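Local coordinates for protein lactate dehydrogenase (Eimeria maxima, PDB 6CT6) that probably interconverts pyruvate and lactate with NADH as cofactor, and is caught here with that dinucleotide and the substrate analogue oxamate bound, at residues I82-I87 / I128-P133; S267-N272 / V284-G289; M158-R163 / G181-V186. All coordinates share one frame; numbering follows the deposited sequence.

Contact 1: residues I82-I87 / I128-P133; sequences IITAGI and INITNP. With NAI (1,4-dihydronicotinamide adenine dinucleotide), chain D.
Ile130 brings its CD1 methyl over CG2 of Ile82, at 3.6 Å, and the same methyl touches Thr84 CG2, whose side chain lies alongside and points the same way. The other branch serves the cofactor: with chi1 at -60°, Ile130 CG2 stands anti to its backbone N and comes within 3.4 Å of C2N in the nicotinamide ring of the bound NAI. One isoleucine thus packs the protein core with one arm and the cofactor with the other. The backbones run parallel, joined by Ile83 N to Ile128 O and by Ile130 N to Ile83 O, the second bond the more bent. Strands 80-83 and 126-129 are neighbours in the parallel part of a Rossmann fold, and both segments leave the sheet at the C-terminal ends of their strands, where dinucleotides characteristically bind. Beyond the strands Thr131 takes over the joining: its OG1 gives a short hydrogen bond to Ala85 O, 2.7 Å, approaching tilted from the carbonyl plane. On the face shared with Ile83, Asn129 OD1 lies 3.4 Å from Ile83 CG2, while its ND2 reaches Thr131 O at 3.0 Å, on a lone pair in the carbonyl plane. Asn132, ahead of a cis peptide to Pro133, then grips the nicotinamide ribose twice, through N to NAI O3D at 3.3 Å and through ND2 to NAI O2D at 3.2 Å; the same ND2 is hydrogen-bonded to oxamate.

Contact 2: residues S267-N272 / V284-G289; sequences SSCYLN and VPCIIG
The flat peptide groups of Ser267 and Val284 are joined through their N-H and C=O groups as an antiparallel hydrogen-bonded pair, yet neither N-H comes in along its partner's carbonyl plane. Ser267 N sits 39° above the plane of the Val284 carbonyl, 3.0 Å from Val284 O, and Val284 N stands likewise above the Ser267 carbonyl, 3.0 Å from Ser267 O. Both bonds are nearly straight at the hydrogen. The short segments run at 81° to each other and separate beyond this pair. Strands 263-272 and 281-289 form a beta hairpin that carries the mixed sheet on from the parallel Rossmann strands, with strand 152-155 next to one and 294-296 next to the other. In the angle between them two cysteines meet by packing: Cys269 SG lies 3.6 Å from Cys286 SG, much too far for a disulfide. Cys286 SG takes the crowded position between its backbone N and carbonyl carbon, which points the sulfur at Cys269 and also at Ser267 OG, 3.9 Å away. On the same face as Ser267, Val284 meets Leu271 tip to tip, CG1 against CD1 at 3.9 Å and CG2 against CD2 at 4.1 Å; Ile296 of the adjoining strand packs on both.

Contact 3: residues M158-R163 / G181-V186; sequences MLDSSR and GMVIGV. With OXM (oxamic acid), chain F.
Ser161 OG accepts a hydrogen bond from Val183 N, 3.0 Å away, the only one between 158-163 and 181-186. The hydroxyl lies anti to its own carbonyl carbon, chi1 -62°, and from there it is also hydrogen-bonded to Gly157 O, one turn back in the helix, so a single oxygen serves both elements. Beside it Asp160 and Val183 press together, CB to CB at 3.6 Å, and Val183 CG2 rests near Asp160 O. The valine thus packs against the base of the aspartate, whose carboxylate turns elsewhere: OD2 is hydrogen-bonded to His187 ND1 and takes a bond from a water at 2.7 Å, and that water bonds weakly to Val186 O. Asp160 OD1 makes a long salt bridge to Arg163 NH1.

Arg163, extended from CG to NE, meets oxamate end-on with two nearly straight bonds, NH1 to OXM O2 and NH2 to OXM O3, each 3.0 Å, a paired grip that fixes the carboxylate's rotation. Leu159 CG covers one face of the guanidinium, 3.7 Å above its centre. Farther out, Ser162 OG donates to Leu159 O at 2.7 Å, and Ser58 of the second subunit is hydrogen-bonded to Ser162 O, while His55 of that subunit packs on Arg163. His187 NE2 is also hydrogen-bonded to oxamate, as are Arg100 and Asn132. An arginine that pairs with the substrate carboxylate, one helical turn after an aspartate backing a histidine, is the active-site signature of lactate and malate dehydrogenases.

How the contacts relate
Contacts 1 and 2 are wholly buried, whereas contact 3 comes nearer the surface at Gly181 and Met182. Contacts 1 and 2 belong to the same mixed sheet, their centres about 17 Å apart: contact 1 lies in its parallel, cofactor-binding part, and contact 2 in the antiparallel hairpin, where sulfur and methyl groups pack with no ligand in touch. Contact 3 sets a helix against a strand of the second, smaller sheet; its arginine binds the substrate analogue, while its serine and aspartate bond within the protein. It touches contact 2 through Pro285 packing on Ile184 and Met182, joining the two sheets. Contacts 1 and 3 do not touch, yet Asn132 and Arg163 both bind oxamate.

Contact 1: residues I82-I87 / I128-P133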
loop_
_atom_site.group_PDB
_atom_site.type_symbol
_atom_site.label_atom_id
_atom_site.label_comp_id
_atom_site.label_asym_id
_atom_site.label_seq_id
_atom_site.Cartn_x
_atom_site.Cartn_y
_atom_site.Cartn_z
ATOM N N ILE B 82 -8.360 -4.861 -13.809
ATOM C CA ILE B 82 -7.263 -5.650 -13.250
ATOM C C ILE B 82 -7.866 -6.662 -12.282
ATOM O O ILE B 82 -8.536 -6.282 -11.314
ATOM C CB ILE B 82 -6.211 -4.773 -12.550
ATOM C CG1 ILE B 82 -5.816 -3.583 -13.437
ATOM C CG2 ILE B 82 -4.978 -5.606 -12.240
ATOM C CD1 ILE B 82 -4.835 -2.609 -12.786
ATOM N N ILE B 83 -7.612 -7.948 -12.533
ATOM C CA ILE B 83 -8.306 -9.048 -11.865
ATOM C C ILE B 83 -7.376 -9.681 -10.839
ATOM O O ILE B 83 -6.305 -10.193 -11.191
ATOM C CB ILE B 83 -8.788 -10.109 -12.866
ATOM C CG1 ILE B 83 -9.768 -9.510 -13.872
ATOM C CG2 ILE B 83 -9.455 -11.279 -12.134
ATOM C CD1 ILE B 83 -9.956 -10.363 -15.116
ATOM N N THR B 84 -7.800 -9.673 -9.576
ATOM C CA THR B 84 -7.169 -10.470 -8.534
ATOM C C THR B 84 -8.171 -11.387 -7.839
ATOM O O THR B 84 -7.859 -11.947 -6.782
ATOM C CB THR B 84 -6.480 -9.563 -7.509
ATOM O OG1 THR B 84 -7.436 -8.679 -6.915
ATOM C CG2 THR B 84 -5.359 -8.751 -8.156
ATOM N N ALA B 85 -9.364 -11.550 -8.409
ATOM C CA ALA B 85 -10.411 -12.347 -7.784
ATOM C C ALA B 85 -9.987 -13.803 -7.632
ATOM O O ALA B 85 -9.289 -14.360 -8.484
ATOM C CB ALA B 85 -11.691 -12.267 -8.617
ATOM N N GLY B 86 -10.424 -14.421 -6.545
ATOM C CA GLY B 86 -10.181 -15.831 -6.325
ATOM C C GLY B 86 -10.280 -16.197 -4.865
ATOM O O GLY B 86 -10.212 -15.352 -3.969
ATOM N N ILE B 87 -10.466 -17.494 -4.627
ATOM C CA ILE B 87 -10.257 -18.067 -3.301
ATOM C C ILE B 87 -8.774 -18.380 -3.167
ATOM O O ILE B 87 -8.199 -19.075 -4.013
ATOM C CB ILE B 87 -11.105 -19.335 -3.106
ATOM C CG1 ILE B 87 -12.577 -19.091 -3.470
ATOM C CG2 ILE B 87 -10.984 -19.841 -1.671
ATOM C CD1 ILE B 87 -13.294 -18.092 -2.583
ATOM N N ILE B 128 -6.088 -6.896 -17.504
ATOM C CA ILE B 128 -4.867 -7.459 -16.933
ATOM C C ILE B 128 -5.282 -8.452 -15.854
ATOM O O ILE B 128 -5.939 -8.069 -14.878
ATOM C CB ILE B 128 -3.958 -6.375 -16.330
ATOM C CG1 ILE B 128 -3.573 -5.320 -17.373
ATOM C CG2 ILE B 128 -2.710 -7.013 -15.715
ATOM C CD1 ILE B 128 -3.036 -4.033 -16.755
ATOM N N ASN B 129 -4.882 -9.712 -16.003
ATOM C CA ASN B 129 -5.144 -10.708 -14.972
ATOM C C ASN B 129 -3.908 -10.932 -14.116
ATOM O O ASN B 129 -2.777 -10.874 -14.606
ATOM C CB ASN B 129 -5.587 -12.048 -15.559
ATOM C CG ASN B 129 -5.917 -13.061 -14.479
ATOM O OD1 ASN B 129 -6.879 -12.886 -13.733
ATOM N ND2 ASN B 129 -5.106 -14.110 -14.371
ATOM N N ILE B 130 -4.139 -11.202 -12.833
ATOM C CA ILE B 130 -3.068 -11.509 -11.894
ATOM C C ILE B 130 -3.322 -12.874 -11.258
ATOM O O ILE B 130 -2.376 -13.580 -10.896
ATOM C CB ILE B 130 -2.941 -10.405 -10.826
ATOM C CG1 ILE B 130 -2.627 -9.056 -11.485
ATOM C CG2 ILE B 130 -1.850 -10.754 -9.820
ATOM C CD1 ILE B 130 -2.709 -7.867 -10.538
ATOM N N THR B 131 -4.592 -13.268 -11.140
ATOM C CA THR B 131 -4.950 -14.483 -10.408
ATOM C C THR B 131 -4.200 -15.704 -10.940
ATOM O O THR B 131 -4.142 -15.937 -12.152
ATOM C CB THR B 131 -6.461 -14.716 -10.496
ATOM O OG1 THR B 131 -7.154 -13.601 -9.925
ATOM C CG2 THR B 131 -6.867 -15.993 -9.760
ATOM N N ASN B 132 -3.643 -16.493 -10.021
ATOM C CA ASN B 132 -2.893 -17.710 -10.360
ATOM C C ASN B 132 -3.784 -18.950 -10.499
ATOM O O ASN B 132 -4.882 -18.986 -9.941
ATOM C CB ASN B 132 -1.834 -17.990 -9.290
ATOM C CG ASN B 132 -0.546 -17.231 -9.525
ATOM O OD1 ASN B 132 -0.104 -17.068 -10.662
ATOM N ND2 ASN B 132 0.067 -16.764 -8.442
ATOM N N PRO B 133 -3.316 -19.975 -11.242
ATOM C CA PRO B 133 -2.116 -20.004 -12.088
ATOM C C PRO B 133 -2.264 -19.081 -13.288
ATOM O O PRO B 133 -3.161 -19.240 -14.117
ATOM C CB PRO B 133 -2.013 -21.472 -12.520
ATOM C CG PRO B 133 -3.371 -22.021 -12.342
ATOM C CD PRO B 133 -3.945 -21.302 -11.165
HETATM P PA NAI D . -6.643 -11.964 -1.569
HETATM O O1A NAI D . -7.313 -13.207 -1.029
HETATM O O2A NAI D . -6.090 -10.936 -0.609
HETATM O O5B NAI D . -7.705 -11.230 -2.526
HETATM C C5B NAI D . -8.550 -11.982 -3.393
HETATM C C4B NAI D . -9.926 -11.342 -3.366
HETATM O O4B NAI D . -10.751 -11.815 -4.433
HETATM C C3B NAI D . -10.674 -11.648 -2.071
HETATM O O3B NAI D . -10.940 -10.428 -1.376
HETATM C C2B NAI D . -11.958 -12.325 -2.513
HETATM O O2B NAI D . -13.083 -11.964 -1.710
HETATM C C1B NAI D . -12.083 -11.799 -3.930
HETATM N N9A NAI D . -13.010 -12.549 -4.806
HETATM C C8A NAI D . -13.359 -13.851 -4.778
HETATM N N7A NAI D . -14.252 -14.116 -5.771
HETATM C C5A NAI D . -14.480 -12.967 -6.436
HETATM C C6A NAI D . -15.298 -12.520 -7.580
HETATM N N6A NAI D . -16.091 -13.382 -8.249
HETATM N N1A NAI D . -15.228 -11.218 -7.940
HETATM C C2A NAI D . -14.444 -10.334 -7.293
HETATM N N3A NAI D . -13.680 -10.675 -6.246
HETATM C C4A NAI D . -13.659 -11.945 -5.788
HETATM O O3 NAI D . -5.476 -12.425 -2.589
HETATM P PN NAI D . -4.292 -11.477 -3.152
HETATM O O1N NAI D . -3.136 -11.523 -2.181
HETATM O O2N NAI D . -4.879 -10.148 -3.567
HETATM O O5D NAI D . -3.857 -12.298 -4.468
HETATM C C5D NAI D . -4.792 -12.446 -5.531
HETATM C C4D NAI D . -4.278 -13.388 -6.612
HETATM O O4D NAI D . -3.060 -12.900 -7.190
HETATM C C3D NAI D . -3.976 -14.767 -6.048
HETATM O O3D NAI D . -4.480 -15.754 -6.951
HETATM C C2D NAI D . -2.467 -14.815 -5.990
HETATM O O2D NAI D . -1.941 -16.141 -6.063
HETATM C C1D NAI D . -2.122 -13.980 -7.211
HETATM N N1N NAI D . -0.740 -13.490 -7.304
HETATM C C2N NAI D . -0.250 -13.422 -8.542
HETATM C C3N NAI D . 1.024 -12.972 -8.812
HETATM C C7N NAI D . 1.463 -12.952 -10.247
HETATM O O7N NAI D . 0.622 -13.079 -11.124
HETATM N N7N NAI D . 2.749 -12.815 -10.540
HETATM C C4N NAI D . 1.939 -12.520 -7.705
HETATM C C5N NAI D . 1.297 -12.639 -6.399
HETATM C C6N NAI D . -0.009 -13.106 -6.250
#

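Contact 2: residues S267-N272 / V284-G289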
loop_
_atom_site.group_PDB
_atom_site.type_symbol
_atom_site.label_atom_id
_atom_site.label_comp_id
_atom_site.label_asym_id
_atom_site.label_seq_id
_atom_site.Cartn_x
_atom_site.Cartn_y
_atom_site.Cartn_z
ATOM N N SER B 267 4.985 -10.074 -20.272
ATOM C CA SER B 267 3.619 -10.313 -19.835
ATOM C C SER B 267 3.114 -11.595 -20.483
ATOM O O SER B 267 3.602 -12.018 -21.535
ATOM C CB SER B 267 2.699 -9.137 -20.196
ATOM O OG SER B 267 3.271 -7.899 -19.805
ATOM N N SER B 268 2.126 -12.213 -19.843
ATOM C CA SER B 268 1.503 -13.409 -20.401
ATOM C C SER B 268 0.590 -13.003 -21.553
ATOM O O SER B 268 -0.452 -12.377 -21.338
ATOM C CB SER B 268 0.733 -14.157 -19.315
ATOM O OG SER B 268 0.216 -15.378 -19.814
ATOM N N CYS B 269 0.984 -13.356 -22.775
ATOM C CA CYS B 269 0.287 -12.945 -23.983
ATOM C C CYS B 269 -0.181 -14.160 -24.770
ATOM O O CYS B 269 0.466 -15.211 -24.765
ATOM C CB CYS B 269 1.190 -12.099 -24.892
ATOM S SG CYS B 269 1.695 -10.521 -24.210
ATOM N N TYR B 270 -1.303 -13.996 -25.468
ATOM C CA TYR B 270 -1.794 -15.036 -26.365
ATOM C C TYR B 270 -0.859 -15.165 -27.563
ATOM O O TYR B 270 -0.637 -14.196 -28.296
ATOM C CB TYR B 270 -3.210 -14.714 -26.832
ATOM C CG TYR B 270 -3.758 -15.730 -27.803
ATOM C CD1 TYR B 270 -4.369 -16.892 -27.353
ATOM C CD2 TYR B 270 -3.660 -15.529 -29.173
ATOM C CE1 TYR B 270 -4.867 -17.827 -28.241
ATOM C CE2 TYR B 270 -4.153 -16.456 -30.069
ATOM C CZ TYR B 270 -4.756 -17.603 -29.599
ATOM O OH TYR B 270 -5.248 -18.524 -30.495
ATOM N N LEU B 271 -0.319 -16.365 -27.766
ATOM C CA LEU B 271 0.608 -16.647 -28.853
ATOM C C LEU B 271 0.039 -17.735 -29.751
ATOM O O LEU B 271 -0.538 -18.713 -29.267
ATOM C CB LEU B 271 1.965 -17.101 -28.311
ATOM C CG LEU B 271 2.650 -16.174 -27.311
ATOM C CD1 LEU B 271 3.865 -16.868 -26.717
ATOM C CD2 LEU B 271 3.035 -14.867 -27.977
ATOM N N ASN B 272 0.205 -17.565 -31.065
ATOM C CA ASN B 272 -0.116 -18.618 -32.034
ATOM C C ASN B 272 1.003 -18.628 -33.074
ATOM O O ASN B 272 0.917 -17.955 -34.104
ATOM C CB ASN B 272 -1.482 -18.409 -32.676
ATOM C CG ASN B 272 -2.007 -19.670 -33.333
ATOM O OD1 ASN B 272 -2.482 -20.582 -32.656
ATOM N ND2 ASN B 272 -1.919 -19.733 -34.657
ATOM N N VAL B 284 6.105 -13.446 -22.336
ATOM C CA VAL B 284 7.051 -13.010 -23.358
ATOM C C VAL B 284 7.123 -11.487 -23.362
ATOM O O VAL B 284 6.193 -10.803 -22.919
ATOM C CB VAL B 284 6.661 -13.521 -24.761
ATOM C CG1 VAL B 284 6.657 -15.041 -24.789
ATOM C CG2 VAL B 284 5.296 -12.979 -25.173
ATOM N N PRO B 285 8.225 -10.935 -23.868
ATOM C CA PRO B 285 8.314 -9.472 -23.988
ATOM C C PRO B 285 7.320 -8.933 -25.007
ATOM O O PRO B 285 7.238 -9.415 -26.138
ATOM C CB PRO B 285 9.766 -9.238 -24.425
ATOM C CG PRO B 285 10.223 -10.540 -24.994
ATOM C CD PRO B 285 9.489 -11.597 -24.234
ATOM N N CYS B 286 6.557 -7.921 -24.593
ATOM C CA CYS B 286 5.570 -7.285 -25.452
ATOM C C CYS B 286 5.565 -5.785 -25.183
ATOM O O CYS B 286 6.089 -5.313 -24.172
ATOM C CB CYS B 286 4.165 -7.866 -25.232
ATOM S SG CYS B 286 3.394 -7.372 -23.682
ATOM N N ILE B 287 4.956 -5.038 -26.104
ATOM C CA ILE B 287 4.848 -3.584 -26.017
ATOM C C ILE B 287 3.392 -3.228 -25.754
ATOM O O ILE B 287 2.504 -3.625 -26.521
ATOM C CB ILE B 287 5.338 -2.896 -27.305
ATOM C CG1 ILE B 287 6.778 -3.301 -27.640
ATOM C CG2 ILE B 287 5.202 -1.373 -27.183
ATOM C CD1 ILE B 287 7.809 -2.886 -26.610
ATOM N N ILE B 288 3.147 -2.463 -24.693
ATOM C CA ILE B 288 1.797 -2.068 -24.309
ATOM C C ILE B 288 1.638 -0.576 -24.568
ATOM O O ILE B 288 2.369 0.245 -24.001
ATOM C CB ILE B 288 1.495 -2.402 -22.840
ATOM C CG1 ILE B 288 1.656 -3.907 -22.603
ATOM C CG2 ILE B 288 0.078 -1.947 -22.484
ATOM C CD1 ILE B 288 1.448 -4.339 -21.170
ATOM N N GLY B 289 0.665 -0.233 -25.408
ATOM C CA GLY B 289 0.331 1.146 -25.690
ATOM C C GLY B 289 -1.169 1.343 -25.761
ATOM O O GLY B 289 -1.934 0.477 -25.319
#

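Contact 3: residues M158-R163 / G181-V186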
loop_
_atom_site.group_PDB
_atom_site.type_symbol
_atom_site.label_atom_id
_atom_site.label_comp_id
_atom_site.label_asym_id
_atom_site.label_seq_id
_atom_site.Cartn_x
_atom_site.Cartn_y
_atom_site.Cartn_z
ATOM N N MET B 158 6.873 -8.915 -15.337
ATOM C CA MET B 158 7.379 -7.681 -14.747
ATOM C C MET B 158 7.820 -7.905 -13.306
ATOM O O MET B 158 8.866 -7.398 -12.883
ATOM C CB MET B 158 6.316 -6.584 -14.821
ATOM C CG MET B 158 6.756 -5.244 -14.236
ATOM S SD MET B 158 8.195 -4.568 -15.088
ATOM C CE MET B 158 8.306 -2.941 -14.344
ATOM N N LEU B 159 7.036 -8.668 -12.541
ATOM C CA LEU B 159 7.398 -8.971 -11.160
ATOM C C LEU B 159 8.613 -9.888 -11.098
ATOM O O LEU B 159 9.571 -9.620 -10.365
ATOM C CB LEU B 159 6.214 -9.615 -10.441
ATOM C CG LEU B 159 6.500 -10.223 -9.064
ATOM C CD1 LEU B 159 6.790 -9.144 -8.035
ATOM C CD2 LEU B 159 5.343 -11.091 -8.629
ATOM N N ASP B 160 8.574 -10.999 -11.836
ATOM C CA ASP B 160 9.711 -11.914 -11.846
ATOM C C ASP B 160 10.972 -11.209 -12.329
ATOM O O ASP B 160 12.054 -11.385 -11.750
ATOM C CB ASP B 160 9.393 -13.126 -12.725
ATOM C CG ASP B 160 8.278 -13.987 -12.154
ATOM O OD1 ASP B 160 8.245 -14.170 -10.919
ATOM O OD2 ASP B 160 7.433 -14.476 -12.936
ATOM N N SER B 161 10.852 -10.399 -13.384
ATOM C CA SER B 161 12.002 -9.656 -13.891
ATOM C C SER B 161 12.524 -8.660 -12.862
ATOM O O SER B 161 13.740 -8.459 -12.744
ATOM C CB SER B 161 11.628 -8.932 -15.182
ATOM O OG SER B 161 11.268 -9.852 -16.199
ATOM N N SER B 162 11.623 -8.020 -12.107
ATOM C CA SER B 162 12.063 -7.039 -11.120
ATOM C C SER B 162 12.893 -7.690 -10.026
ATOM O O SER B 162 13.785 -7.048 -9.459
ATOM C CB SER B 162 10.863 -6.322 -10.504
ATOM O OG SER B 162 10.213 -7.144 -9.546
ATOM N N ARG B 163 12.618 -8.958 -9.719
ATOM C CA ARG B 163 13.376 -9.659 -8.691
ATOM C C ARG B 163 14.765 -10.030 -9.197
ATOM O O ARG B 163 15.764 -9.846 -8.493
ATOM C CB ARG B 163 12.592 -10.895 -8.245
ATOM C CG ARG B 163 11.247 -10.538 -7.621
ATOM C CD ARG B 163 10.316 -11.728 -7.500
ATOM N NE ARG B 163 9.228 -11.465 -6.558
ATOM C CZ ARG B 163 8.135 -12.214 -6.442
ATOM N NH1 ARG B 163 7.963 -13.276 -7.217
ATOM N NH2 ARG B 163 7.203 -11.896 -5.553
ATOM N N GLY B 181 16.742 -6.913 -17.416
ATOM C CA GLY B 181 16.631 -8.322 -17.092
ATOM C C GLY B 181 15.249 -8.864 -17.382
ATOM O O GLY B 181 14.255 -8.155 -17.194
ATOM N N MET B 182 15.161 -10.114 -17.838
ATOM C CA MET B 182 13.887 -10.708 -18.219
ATOM C C MET B 182 13.760 -12.118 -17.661
ATOM O O MET B 182 14.722 -12.894 -17.682
ATOM C CB MET B 182 13.729 -10.748 -19.738
ATOM C CG MET B 182 13.613 -9.380 -20.378
ATOM S SD MET B 182 13.340 -9.475 -22.156
ATOM C CE MET B 182 14.973 -9.967 -22.703
ATOM N N VAL B 183 12.567 -12.436 -17.160
ATOM C CA VAL B 183 12.167 -13.796 -16.812
ATOM C C VAL B 183 10.963 -14.123 -17.686
ATOM O O VAL B 183 9.903 -13.499 -17.544
ATOM C CB VAL B 183 11.817 -13.943 -15.324
ATOM C CG1 VAL B 183 11.417 -15.382 -15.011
ATOM C CG2 VAL B 183 12.972 -13.501 -14.434
ATOM N N ILE B 184 11.117 -15.092 -18.589
ATOM C CA ILE B 184 10.037 -15.442 -19.506
ATOM C C ILE B 184 9.466 -16.806 -19.136
ATOM O O ILE B 184 9.972 -17.491 -18.239
ATOM C CB ILE B 184 10.509 -15.430 -20.972
ATOM C CG1 ILE B 184 11.608 -16.473 -21.210
ATOM C CG2 ILE B 184 11.002 -14.040 -21.352
ATOM C CD1 ILE B 184 11.914 -16.723 -22.678
ATOM N N GLY B 185 8.401 -17.204 -19.828
ATOM C CA GLY B 185 7.840 -18.530 -19.666
ATOM C C GLY B 185 6.614 -18.552 -18.779
ATOM O O GLY B 185 5.770 -17.652 -18.844
ATOM N N VAL B 186 6.506 -19.579 -17.952
ATOM C CA VAL B 186 5.375 -19.737 -17.048
ATOM C C VAL B 186 5.700 -19.024 -15.747
ATOM O O VAL B 186 6.843 -19.058 -15.276
ATOM C CB VAL B 186 5.067 -21.227 -16.801
ATOM C CG1 VAL B 186 6.165 -21.881 -15.956
ATOM C CG2 VAL B 186 3.709 -21.390 -16.135
HETATM C C1 OXM F . 3.300 -15.380 -6.319
HETATM N N1 OXM F . 2.878 -15.860 -5.011
HETATM O O1 OXM F . 2.660 -15.646 -7.286
HETATM C C2 OXM F . 4.569 -14.535 -6.457
HETATM O O2 OXM F . 5.426 -14.822 -7.331
HETATM O O3 OXM F . 4.759 -13.547 -5.701
HETATM O O HOH W 1 7.228 -15.665 -15.402
#